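Long-range contacts in isoflavone reductase (Medicago sativa, PDB 2GAS), which reduces achiral isoflavones to chiral isoflavanones with NADPH, a late step in making the alfalfa phytoalexin medicarpin: residues A[8-13]-A[31-36]; A[18-23]-A[53-58]. One frame throughout, in Å; residues are numbered along the deposited sequence.

Contact 1 of 2, residues A[8-13]-A[31-36]; sequences LGPTGA and ALVRKT
The glycine-rich loop of an NADP-binding Rossmann fold, G9 to G12 with the flanking L8 and A13, leaves strand 5-8 here and lies against the end of the neighbouring parallel strand 29-33. G9 to A13 belong to the inferred NADP(+) site, and R34, just past the second strand, is assigned to it by similarity.

Apolar contacts carry most of the interface. L8 and L32, on adjacent strands, extend side by side in the same direction on one face of the sheet. L32 has its CG anti to the backbone N (chi1 -170°), and its CD2 meets L8 CD2 at 3.6 Å; leucine suits this buried core because it is apolar and its methyls reach one another. P10 has the largest share of buried surface. Its CB is directed at the second strand, and P10 CB rests 3.7 Å from the methyl CB of A31, a residue small enough to let the loop come close. Further along, V33 CG1 touches the CG corner of the P10 ring at 4.0 Å.

Within the loop, a type I turn from G9 to G12 is closed by G12 N bonding to G9 O at 3.2 Å. G9 has positive phi (69°), which glycine adopts readily, while proline's fixed phi suits the position after it.

No direct hydrogen bond joins the segments; the strand pairing is still made between L32 and I7. One water bridges the two backbones: it accepts from G9 N and donates to L32 O, with both links at 2.9 Å, and P10 CD sits 3.5 Å from that same carbonyl oxygen, L32 O.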
loop_
_atom_site.group_PDB
_atom_site.type_symbol
_atom_site.label_atom_id
_atom_site.label_comp_id
_atom_site.label_asym_id
_atom_site.label_seq_id
_atom_site.Cartn_x
_atom_site.Cartn_y
_atom_site.Cartn_z
ATOM N N LEU A 8 -12.904 -3.245 -2.369
ATOM C CA LEU A 8 -13.313 -3.518 -0.995
ATOM C C LEU A 8 -12.504 -2.519 -0.161
ATOM O O LEU A 8 -11.340 -2.250 -0.478
ATOM C CB LEU A 8 -12.964 -4.960 -0.621
ATOM C CG LEU A 8 -13.418 -6.019 -1.635
ATOM C CD1 LEU A 8 -12.973 -7.397 -1.168
ATOM C CD2 LEU A 8 -14.923 -5.979 -1.805
ATOM N N GLY A 9 -13.120 -1.962 0.882
ATOM C CA GLY A 9 -12.468 -0.953 1.705
ATOM C C GLY A 9 -12.319 0.321 0.879
ATOM O O GLY A 9 -11.316 1.021 0.984
ATOM N N PRO A 10 -13.335 0.668 0.072
ATOM C CA PRO A 10 -13.297 1.856 -0.784
ATOM C C PRO A 10 -13.136 3.226 -0.126
ATOM O O PRO A 10 -12.646 4.161 -0.768
ATOM C CB PRO A 10 -14.600 1.739 -1.578
ATOM C CG PRO A 10 -15.529 1.149 -0.578
ATOM C CD PRO A 10 -14.679 0.061 0.050
ATOM N N THR A 11 -13.539 3.365 1.134
ATOM C CA THR A 11 -13.402 4.667 1.786
ATOM C C THR A 11 -12.141 4.807 2.636
ATOM O O THR A 11 -11.940 5.830 3.287
ATOM C CB THR A 11 -14.638 5.015 2.654
ATOM O OG1 THR A 11 -14.744 4.096 3.748
ATOM C CG2 THR A 11 -15.907 4.963 1.812
ATOM N N GLY A 12 -11.286 3.789 2.625
ATOM C CA GLY A 12 -10.054 3.872 3.392
ATOM C C GLY A 12 -9.073 4.866 2.786
ATOM O O GLY A 12 -9.283 5.355 1.675
ATOM N N ALA A 13 -7.990 5.156 3.507
ATOM C CA ALA A 13 -6.984 6.101 3.035
ATOM C C ALA A 13 -6.404 5.663 1.696
ATOM O O ALA A 13 -6.146 6.484 0.818
ATOM C CB ALA A 13 -5.869 6.232 4.064
ATOM N N ALA A 31 -18.031 -0.272 -5.705
ATOM C CA ALA A 31 -17.500 -0.189 -4.347
ATOM C C ALA A 31 -18.421 -0.952 -3.400
ATOM O O ALA A 31 -19.635 -0.759 -3.425
ATOM C CB ALA A 31 -17.389 1.271 -3.907
ATOM N N LEU A 32 -17.848 -1.832 -2.584
ATOM C CA LEU A 32 -18.648 -2.597 -1.630
ATOM C C LEU A 32 -18.839 -1.754 -0.381
ATOM O O LEU A 32 -17.868 -1.363 0.275
ATOM C CB LEU A 32 -17.949 -3.903 -1.254
ATOM C CG LEU A 32 -18.805 -4.892 -0.451
ATOM C CD1 LEU A 32 -19.860 -5.518 -1.364
ATOM C CD2 LEU A 32 -17.912 -5.972 0.132
ATOM N N VAL A 33 -20.094 -1.462 -0.063
ATOM C CA VAL A 33 -20.411 -0.651 1.102
ATOM C C VAL A 33 -21.617 -1.200 1.847
ATOM O O VAL A 33 -22.546 -1.737 1.240
ATOM C CB VAL A 33 -20.715 0.810 0.701
ATOM C CG1 VAL A 33 -19.452 1.487 0.183
ATOM C CG2 VAL A 33 -21.796 0.839 -0.359
ATOM N N ARG A 34 -21.592 -1.055 3.166
ATOM C CA ARG A 34 -22.681 -1.510 4.013
ATOM C C ARG A 34 -23.665 -0.357 4.192
ATOM O O ARG A 34 -23.275 0.754 4.554
ATOM C CB ARG A 34 -22.135 -1.948 5.377
ATOM C CG ARG A 34 -21.078 -3.036 5.292
ATOM C CD ARG A 34 -20.683 -3.562 6.664
ATOM N NE ARG A 34 -19.921 -2.598 7.452
ATOM C CZ ARG A 34 -19.431 -2.856 8.660
ATOM N NH1 ARG A 34 -18.746 -1.930 9.317
ATOM N NH2 ARG A 34 -19.629 -4.044 9.215
ATOM N N LYS A 35 -24.938 -0.613 3.916
ATOM C CA LYS A 35 -25.956 0.416 4.072
ATOM C C LYS A 35 -26.523 0.343 5.476
ATOM O O LYS A 35 -27.737 0.405 5.678
ATOM C CB LYS A 35 -27.073 0.233 3.039
ATOM C CG LYS A 35 -26.774 0.880 1.697
ATOM C CD LYS A 35 -26.657 2.392 1.842
ATOM C CE LYS A 35 -26.340 3.057 0.515
ATOM N NZ LYS A 35 -25.041 2.589 -0.027
ATOM N N THR A 36 -25.624 0.201 6.444
ATOM C CA THR A 36 -26.003 0.122 7.845
ATOM C C THR A 36 -25.155 1.104 8.643
ATOM O O THR A 36 -24.118 1.569 8.170
ATOM C CB THR A 36 -25.801 -1.302 8.399
ATOM O OG1 THR A 36 -26.304 -1.369 9.739
ATOM C CG2 THR A 36 -24.328 -1.675 8.393
HETATM O O HOH W 1 -15.755 -2.905 1.556
#

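Contact 2 of 2, residues A[18-23]-A[53-58]; sequences IVWASI and QSLGVI
I23, L55 and V57 account for most of the buried surface where helix 15-25 meets the C-terminal end of helix 42-54 and the residues after it. The CB of I23 is directed toward residues 53-58. Its CG1 lies anti to the carbonyl carbon, and the chain then bends at chi2 (-61°). I23 CG1 and CD1 together pack on V57 CG2, each at 3.7 Å. I23 CD1 is also 3.7 Å from the backbone oxygen L55 O. The other branch, I23 CG2, approaches L55 CB more loosely at 4.3 Å. A beta-branched chain suits this place: one arm (CG1-CD1) reaches V57 and the L55 carbonyl, while the other (CG2) lies toward L55 CB.

V57 crosses I23 at about a right angle. The methyl V57 CG2 is shared, since V19 CG1, one helical turn before I23, also packs on it at 3.8 Å. V57 and V19 are both buried, and compact, apolar valines suit a place where helix and chain come close.

L55 sits at the exposed margin. Its CD1 comes to the edge of the W20 indole, near the ring plane, 3.7 Å from W20 CD1. The rotation of that indole is further fixed by its NE1, which hydrogen-bonds to N51 OD1 of helix 42-54, while CD1 beside it meets L55 a few residues later.

Between L55 and V57, G56 takes positive phi (95°), where a side chain would jam against the preceding carbonyl; G56 N bonds back to Q53 O at 3.1 Å. This is a Schellman motif, the glycine-terminated helix end that here turns the chain into strand 58-61 of the Rossmann-type alpha/beta fold.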
loop_
_atom_site.group_PDB
_atom_site.type_symbol
_atom_site.label_atom_id
_atom_site.label_comp_id
_atom_site.label_asym_id
_atom_site.label_seq_id
_atom_site.Cartn_x
_atom_site.Cartn_y
_atom_site.Cartn_z
ATOM N N ILE A 18 -7.754 4.270 -5.219
ATOM C CA ILE A 18 -7.938 3.183 -6.166
ATOM C C ILE A 18 -9.281 3.408 -6.860
ATOM O O ILE A 18 -9.400 3.235 -8.075
ATOM C CB ILE A 18 -7.934 1.820 -5.440
ATOM C CG1 ILE A 18 -6.578 1.616 -4.769
ATOM C CG2 ILE A 18 -8.204 0.695 -6.429
ATOM C CD1 ILE A 18 -5.435 1.512 -5.732
ATOM N N VAL A 19 -10.289 3.809 -6.087
ATOM C CA VAL A 19 -11.604 4.083 -6.660
ATOM C C VAL A 19 -11.468 5.221 -7.675
ATOM O O VAL A 19 -11.933 5.108 -8.809
ATOM C CB VAL A 19 -12.631 4.505 -5.581
ATOM C CG1 VAL A 19 -13.912 4.989 -6.246
ATOM C CG2 VAL A 19 -12.928 3.330 -4.653
ATOM N N TRP A 20 -10.818 6.310 -7.278
ATOM C CA TRP A 20 -10.659 7.438 -8.192
ATOM C C TRP A 20 -9.842 7.091 -9.441
ATOM O O TRP A 20 -10.152 7.556 -10.538
ATOM C CB TRP A 20 -10.038 8.639 -7.469
ATOM C CG TRP A 20 -10.984 9.283 -6.482
ATOM C CD1 TRP A 20 -12.328 9.473 -6.644
ATOM C CD2 TRP A 20 -10.652 9.839 -5.207
ATOM N NE1 TRP A 20 -12.854 10.113 -5.548
ATOM C CE2 TRP A 20 -11.847 10.351 -4.650
ATOM C CE3 TRP A 20 -9.459 9.958 -4.475
ATOM C CZ2 TRP A 20 -11.886 10.973 -3.396
ATOM C CZ3 TRP A 20 -9.499 10.576 -3.226
ATOM C CH2 TRP A 20 -10.707 11.076 -2.700
ATOM N N ALA A 21 -8.806 6.273 -9.288
ATOM C CA ALA A 21 -7.989 5.903 -10.440
ATOM C C ALA A 21 -8.791 5.020 -11.393
ATOM O O ALA A 21 -8.619 5.085 -12.609
ATOM C CB ALA A 21 -6.717 5.175 -9.982
ATOM N N SER A 22 -9.673 4.196 -10.840
ATOM C CA SER A 22 -10.487 3.315 -11.663
ATOM C C SER A 22 -11.428 4.174 -12.506
ATOM O O SER A 22 -11.590 3.938 -13.703
ATOM C CB SER A 22 -11.275 2.344 -10.782
ATOM O OG SER A 22 -11.997 1.411 -11.570
ATOM N N ILE A 23 -12.030 5.179 -11.877
ATOM C CA ILE A 23 -12.932 6.084 -12.588
ATOM C C ILE A 23 -12.164 6.852 -13.659
ATOM O O ILE A 23 -12.633 6.995 -14.787
ATOM C CB ILE A 23 -13.584 7.110 -11.627
ATOM C CG1 ILE A 23 -14.646 6.426 -10.761
ATOM C CG2 ILE A 23 -14.187 8.268 -12.419
ATOM C CD1 ILE A 23 -15.796 5.814 -11.537
ATOM N N GLN A 53 -20.619 8.376 -5.984
ATOM C CA GLN A 53 -21.857 8.304 -6.749
ATOM C C GLN A 53 -21.948 9.391 -7.816
ATOM O O GLN A 53 -22.479 9.150 -8.905
ATOM C CB GLN A 53 -23.064 8.369 -5.809
ATOM C CG GLN A 53 -23.193 7.130 -4.933
ATOM C CD GLN A 53 -24.544 7.021 -4.253
ATOM O OE1 GLN A 53 -24.928 7.882 -3.468
ATOM N NE2 GLN A 53 -25.271 5.955 -4.559
ATOM N N SER A 54 -21.426 10.577 -7.520
ATOM C CA SER A 54 -21.464 11.669 -8.490
ATOM C C SER A 54 -20.562 11.361 -9.684
ATOM O O SER A 54 -20.723 11.948 -10.757
ATOM C CB SER A 54 -21.028 12.990 -7.843
ATOM O OG SER A 54 -19.634 13.016 -7.585
ATOM N N LEU A 55 -19.617 10.442 -9.491
ATOM C CA LEU A 55 -18.681 10.042 -10.539
ATOM C C LEU A 55 -19.114 8.792 -11.297
ATOM O O LEU A 55 -18.436 8.352 -12.226
ATOM C CB LEU A 55 -17.293 9.795 -9.942
ATOM C CG LEU A 55 -16.554 10.995 -9.354
ATOM C CD1 LEU A 55 -15.265 10.518 -8.692
ATOM C CD2 LEU A 55 -16.261 12.013 -10.454
ATOM N N GLY A 56 -20.230 8.206 -10.891
ATOM C CA GLY A 56 -20.710 7.017 -11.566
ATOM C C GLY A 56 -20.301 5.705 -10.923
ATOM O O GLY A 56 -20.529 4.639 -11.493
ATOM N N VAL A 57 -19.686 5.767 -9.748
ATOM C CA VAL A 57 -19.304 4.538 -9.059
ATOM C C VAL A 57 -20.593 3.838 -8.658
ATOM O O VAL A 57 -21.525 4.479 -8.166
ATOM C CB VAL A 57 -18.480 4.819 -7.780
ATOM C CG1 VAL A 57 -18.219 3.518 -7.025
ATOM C CG2 VAL A 57 -17.158 5.472 -8.146
ATOM N N ILE A 58 -20.646 2.530 -8.886
ATOM C CA ILE A 58 -21.810 1.722 -8.540
ATOM C C ILE A 58 -21.598 1.119 -7.154
ATOM O O ILE A 58 -20.605 0.436 -6.911
ATOM C CB ILE A 58 -22.023 0.567 -9.556
ATOM C CG1 ILE A 58 -22.446 1.129 -10.919
ATOM C CG2 ILE A 58 -23.080 -0.392 -9.046
ATOM C CD1 ILE A 58 -21.392 1.947 -11.609
#

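In the fold
From the N terminus, strand 5-8 runs into the loop of contact 1, and helix 15-25 supplies the first half of contact 2. Contact 1 closes its loop when strand 29-33 returns beside strand 5-8, a beta-alpha-beta unit. Contact 2 closes later, after helix 42-54, at the entry to strand 58-61. Their segments alternate along the chain, so the two loops cross, and their centres lie 12 Å apart. They also touch: A31 N is probably hydrogen-bonded to I58 O, P10 packs on V19, and A31 on V57. Together they tie the two connecting helices to one half of the parallel sheet, from its outer strand 58-61 to its central strand 5-8.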